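Long-range contact in glycosyl hydrolase family 62 protein (Coprinopsis cinerea, PDB 5B6T), which probably hydrolyses alpha-L-arabinofuranosyl side chains from arabinoxylan, as a family 62 glycoside hydrolase: residues 69-81 against 112-124. Numbering follows the deposited sequence.
Sequences YYLDQAPLGTGYR and INNPAGWTAPRTF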
# COMPACT_ATOMS: atom_id res chain seq x y z
N TYR A 69 17.83 -5.67 0.70
CA TYR A 69 17.87 -6.91 1.50
C TYR A 69 16.69 -7.73 1.05
O TYR A 69 15.53 -7.40 1.37
CB TYR A 69 17.83 -6.67 3.03
CG TYR A 69 18.26 -7.88 3.82
CD1 TYR A 69 17.41 -8.95 3.96
CD2 TYR A 69 19.50 -7.94 4.43
CE1 TYR A 69 17.82 -10.08 4.67
CE2 TYR A 69 19.91 -9.05 5.15
CZ TYR A 69 19.06 -10.12 5.26
OH TYR A 69 19.46 -11.26 5.94
N TYR A 70 16.97 -8.84 0.37
CA TYR A 70 15.93 -9.75 -0.08
C TYR A 70 15.40 -10.57 1.10
O TYR A 70 16.14 -11.32 1.73
CB TYR A 70 16.48 -10.64 -1.17
CG TYR A 70 16.79 -9.91 -2.46
CD1 TYR A 70 15.78 -9.39 -3.25
CD2 TYR A 70 18.11 -9.75 -2.90
CE1 TYR A 70 16.06 -8.69 -4.44
CE2 TYR A 70 18.40 -9.08 -4.07
CZ TYR A 70 17.36 -8.56 -4.85
OH TYR A 70 17.61 -7.92 -6.06
N LEU A 71 14.11 -10.40 1.42
CA LEU A 71 13.59 -10.93 2.67
C LEU A 71 13.40 -12.44 2.65
O LEU A 71 13.15 -13.04 3.70
CB LEU A 71 12.31 -10.21 3.09
CG LEU A 71 12.52 -8.75 3.46
CD1 LEU A 71 11.16 -8.09 3.67
CD2 LEU A 71 13.39 -8.60 4.71
N ASP A 72 13.58 -13.07 1.49
CA ASP A 72 13.61 -14.53 1.46
C ASP A 72 14.82 -15.13 2.18
O ASP A 72 14.84 -16.33 2.47
CB ASP A 72 13.45 -15.07 0.02
CG ASP A 72 14.62 -14.71 -0.92
OD1 ASP A 72 15.72 -14.43 -0.49
OD2 ASP A 72 14.44 -14.87 -2.16
N GLN A 73 15.80 -14.30 2.52
CA GLN A 73 16.93 -14.70 3.35
C GLN A 73 16.63 -14.73 4.86
O GLN A 73 17.41 -15.27 5.66
CB GLN A 73 18.17 -13.82 3.06
CG GLN A 73 18.63 -13.90 1.63
CD GLN A 73 18.92 -15.30 1.17
OE1 GLN A 73 18.19 -15.88 0.33
NE2 GLN A 73 19.96 -15.88 1.71
N ALA A 74 15.54 -14.06 5.24
CA ALA A 74 15.02 -14.08 6.61
C ALA A 74 14.12 -15.31 6.74
O ALA A 74 13.76 -15.96 5.74
CB ALA A 74 14.21 -12.80 6.89
N PRO A 75 13.68 -15.59 7.98
CA PRO A 75 12.70 -16.67 8.14
C PRO A 75 11.42 -16.46 7.31
O PRO A 75 10.77 -17.42 6.92
CB PRO A 75 12.44 -16.66 9.63
CG PRO A 75 13.78 -16.25 10.22
CD PRO A 75 14.28 -15.19 9.27
N LEU A 76 11.09 -15.21 6.97
CA LEU A 76 10.00 -14.93 6.05
C LEU A 76 10.04 -15.83 4.79
O LEU A 76 9.01 -16.36 4.35
CB LEU A 76 10.03 -13.44 5.67
CG LEU A 76 8.86 -12.93 4.83
CD1 LEU A 76 8.49 -11.49 5.20
CD2 LEU A 76 9.17 -13.00 3.33
N GLY A 77 11.23 -16.00 4.24
CA GLY A 77 11.52 -17.14 3.34
C GLY A 77 11.06 -17.01 1.90
O GLY A 77 10.46 -16.02 1.51
N THR A 78 11.46 -18.01 1.10
CA THR A 78 11.06 -18.13 -0.28
C THR A 78 9.61 -18.57 -0.42
O THR A 78 8.97 -18.99 0.54
CB THR A 78 11.96 -19.14 -1.05
OG1 THR A 78 11.92 -20.40 -0.39
CG2 THR A 78 13.39 -18.64 -1.16
N GLY A 79 9.13 -18.40 -1.63
CA GLY A 79 7.75 -18.64 -1.96
C GLY A 79 7.11 -17.33 -2.30
O GLY A 79 7.77 -16.31 -2.32
N TYR A 80 5.82 -17.38 -2.59
CA TYR A 80 5.09 -16.19 -2.97
C TYR A 80 4.77 -15.33 -1.73
O TYR A 80 4.16 -15.82 -0.77
CB TYR A 80 3.78 -16.60 -3.65
CG TYR A 80 2.86 -15.46 -3.97
CD1 TYR A 80 2.99 -14.75 -5.15
CD2 TYR A 80 1.87 -15.09 -3.08
CE1 TYR A 80 2.15 -13.68 -5.44
CE2 TYR A 80 1.03 -14.03 -3.36
CZ TYR A 80 1.17 -13.35 -4.54
OH TYR A 80 0.33 -12.31 -4.83
N ARG A 81 5.20 -14.07 -1.79
CA ARG A 81 4.76 -13.04 -0.83
C ARG A 81 4.69 -11.75 -1.64
O ARG A 81 5.55 -11.49 -2.47
CB ARG A 81 5.73 -12.84 0.35
CG ARG A 81 5.86 -14.03 1.30
CD ARG A 81 7.03 -14.90 0.90
NE ARG A 81 7.34 -15.93 1.89
CZ ARG A 81 6.66 -17.05 2.05
NH1 ARG A 81 5.61 -17.34 1.28
NH2 ARG A 81 7.07 -17.94 2.94
N ILE A 112 12.99 -3.04 13.28
CA ILE A 112 12.85 -2.78 11.84
C ILE A 112 14.20 -2.70 11.14
O ILE A 112 14.31 -3.00 9.94
CB ILE A 112 12.00 -1.51 11.58
CG1 ILE A 112 11.56 -1.43 10.10
CG2 ILE A 112 12.74 -0.24 11.99
CD1 ILE A 112 10.59 -0.30 9.86
N ASN A 113 15.24 -2.32 11.88
CA ASN A 113 16.61 -2.30 11.36
C ASN A 113 17.26 -3.66 11.20
O ASN A 113 18.41 -3.73 10.79
CB ASN A 113 17.51 -1.41 12.24
CG ASN A 113 17.31 0.05 11.95
OD1 ASN A 113 16.86 0.79 12.81
ND2 ASN A 113 17.65 0.47 10.74
N ASN A 114 16.54 -4.74 11.53
CA ASN A 114 17.06 -6.09 11.35
C ASN A 114 16.23 -6.85 10.34
O ASN A 114 15.39 -7.67 10.70
CB ASN A 114 17.08 -6.87 12.69
CG ASN A 114 17.77 -8.19 12.54
OD1 ASN A 114 18.68 -8.32 11.69
ND2 ASN A 114 17.36 -9.19 13.31
N PRO A 115 16.50 -6.65 9.04
CA PRO A 115 15.65 -7.34 8.07
C PRO A 115 15.77 -8.86 8.15
O PRO A 115 14.83 -9.59 7.80
CB PRO A 115 16.17 -6.81 6.73
CG PRO A 115 17.54 -6.24 7.02
CD PRO A 115 17.41 -5.68 8.40
N ALA A 116 16.89 -9.37 8.65
CA ALA A 116 17.06 -10.81 8.80
C ALA A 116 16.11 -11.43 9.82
O ALA A 116 15.95 -12.67 9.83
CB ALA A 116 18.50 -11.14 9.17
N GLY A 117 15.46 -10.61 10.66
CA GLY A 117 14.62 -11.06 11.78
C GLY A 117 13.16 -11.30 11.48
O GLY A 117 12.44 -11.83 12.33
N TRP A 118 12.69 -10.95 10.29
CA TRP A 118 11.25 -11.14 10.01
C TRP A 118 10.85 -12.61 10.03
O TRP A 118 11.45 -13.45 9.34
CB TRP A 118 10.88 -10.50 8.69
CG TRP A 118 10.96 -8.99 8.76
CD1 TRP A 118 11.94 -8.18 8.24
CD2 TRP A 118 10.02 -8.12 9.39
NE1 TRP A 118 11.68 -6.87 8.52
CE2 TRP A 118 10.50 -6.80 9.22
CE3 TRP A 118 8.82 -8.32 10.06
CZ2 TRP A 118 9.81 -5.69 9.72
CZ3 TRP A 118 8.13 -7.24 10.56
CH2 TRP A 118 8.61 -5.92 10.35
N THR A 119 9.81 -12.90 10.80
CA THR A 119 9.38 -14.28 11.03
C THR A 119 8.80 -14.94 9.80
O THR A 119 8.36 -14.29 8.86
CB THR A 119 8.34 -14.34 12.18
OG1 THR A 119 7.23 -13.44 11.90
CG2 THR A 119 8.96 -13.97 13.49
N ALA A 120 8.79 -16.28 9.81
CA ALA A 120 8.08 -17.05 8.82
C ALA A 120 6.58 -16.70 8.88
O ALA A 120 6.09 -16.37 9.94
CB ALA A 120 8.27 -18.54 9.10
N PRO A 121 5.87 -16.76 7.74
CA PRO A 121 4.51 -16.22 7.71
C PRO A 121 3.54 -16.93 8.65
O PRO A 121 3.59 -18.19 8.81
CB PRO A 121 4.07 -16.44 6.27
CG PRO A 121 5.32 -16.53 5.48
CD PRO A 121 6.32 -17.17 6.41
N ARG A 122 2.68 -16.13 9.28
CA ARG A 122 1.46 -16.62 9.95
C ARG A 122 0.26 -15.98 9.24
O ARG A 122 0.44 -15.01 8.51
CB ARG A 122 1.48 -16.29 11.45
CG ARG A 122 2.48 -17.13 12.24
CD ARG A 122 2.60 -16.61 13.66
NE ARG A 122 3.55 -17.37 14.48
CZ ARG A 122 3.31 -17.88 15.69
NH1 ARG A 122 2.13 -17.73 16.29
NH2 ARG A 122 4.28 -18.56 16.32
N THR A 123 -0.93 -16.53 9.41
CA THR A 123 -2.10 -15.97 8.74
C THR A 123 -3.16 -15.44 9.72
O THR A 123 -3.25 -15.91 10.86
CB THR A 123 -2.73 -16.96 7.77
OG1 THR A 123 -3.16 -18.12 8.48
CG2 THR A 123 -1.75 -17.35 6.68
N PHE A 124 -3.92 -14.44 9.26
CA PHE A 124 -4.97 -13.81 10.05
C PHE A 124 -6.28 -14.62 10.00
O PHE A 124 -7.20 -14.39 10.81
CB PHE A 124 -5.25 -12.41 9.48
CG PHE A 124 -4.19 -11.38 9.76
CD1 PHE A 124 -3.93 -10.96 11.06
CD2 PHE A 124 -3.46 -10.80 8.71
CE1 PHE A 124 -3.00 -9.99 11.32
CE2 PHE A 124 -2.52 -9.80 8.98
CZ PHE A 124 -2.29 -9.41 10.29
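Pro115 lays its ring over one face of the Tyr69 ring in a CH-pi contact, CG standing 3.9 Å from the centroid of Tyr69. The Tyr69 side chain, its CG swung opposite the main-chain nitrogen (chi1 -164°), crosses that of Pro115 at about a right angle, and its OH extends to Ala116 CB. A rigid, flat-sided proline suits an aromatic face. Leu71 CD2 touches both Pro115 and the indole, 3.8 Å from Trp118 CD1. Where the CA atoms of Ala74 and Ala116 are 4.4 Å apart, a methyl suits the narrow space: Ala74 CB rests 3.4 Å from both Pro115 O and Ala116 O, and Pro75 CD packs on Trp118 O. That carbonyl accepts the one hydrogen bond between the segments, from Leu76 N at 3.0 Å; the donor lies above the carbonyl plane and the N-H bends to 130°. Two CA-H...O contacts, Leu76 with Thr119 O and Ala120 with Pro75 O, extend the backbone pairing. Pro121 CG sits over the rim of one face of the Arg81 guanidinium, 3.4 Å from Arg81 NH2, with Thr78 O over the other. A bend at chi2 (94°) turns the arginine back, so that NE and NH2 grip Leu76 O side-on while NH1 bonds Tyr80 O. Replacing Arg81 by alanine is likely to leave Leu76 O and Tyr80 O without these donors, and Pro121 without the guanidinium it packs on. Trp118 is backed by Leu97, and Leu71 by Phe41. The contact thus joins the end of outer strand 68-70 and the loop after it to residues 115-121, which lead into outer strand 122-123 of the next beta-propeller blade. Apolar carbons set against carbonyl oxygens, with one bent hydrogen bond, suggest that close packing contributes more than directional bonding, while Arg81 ties its own loop together.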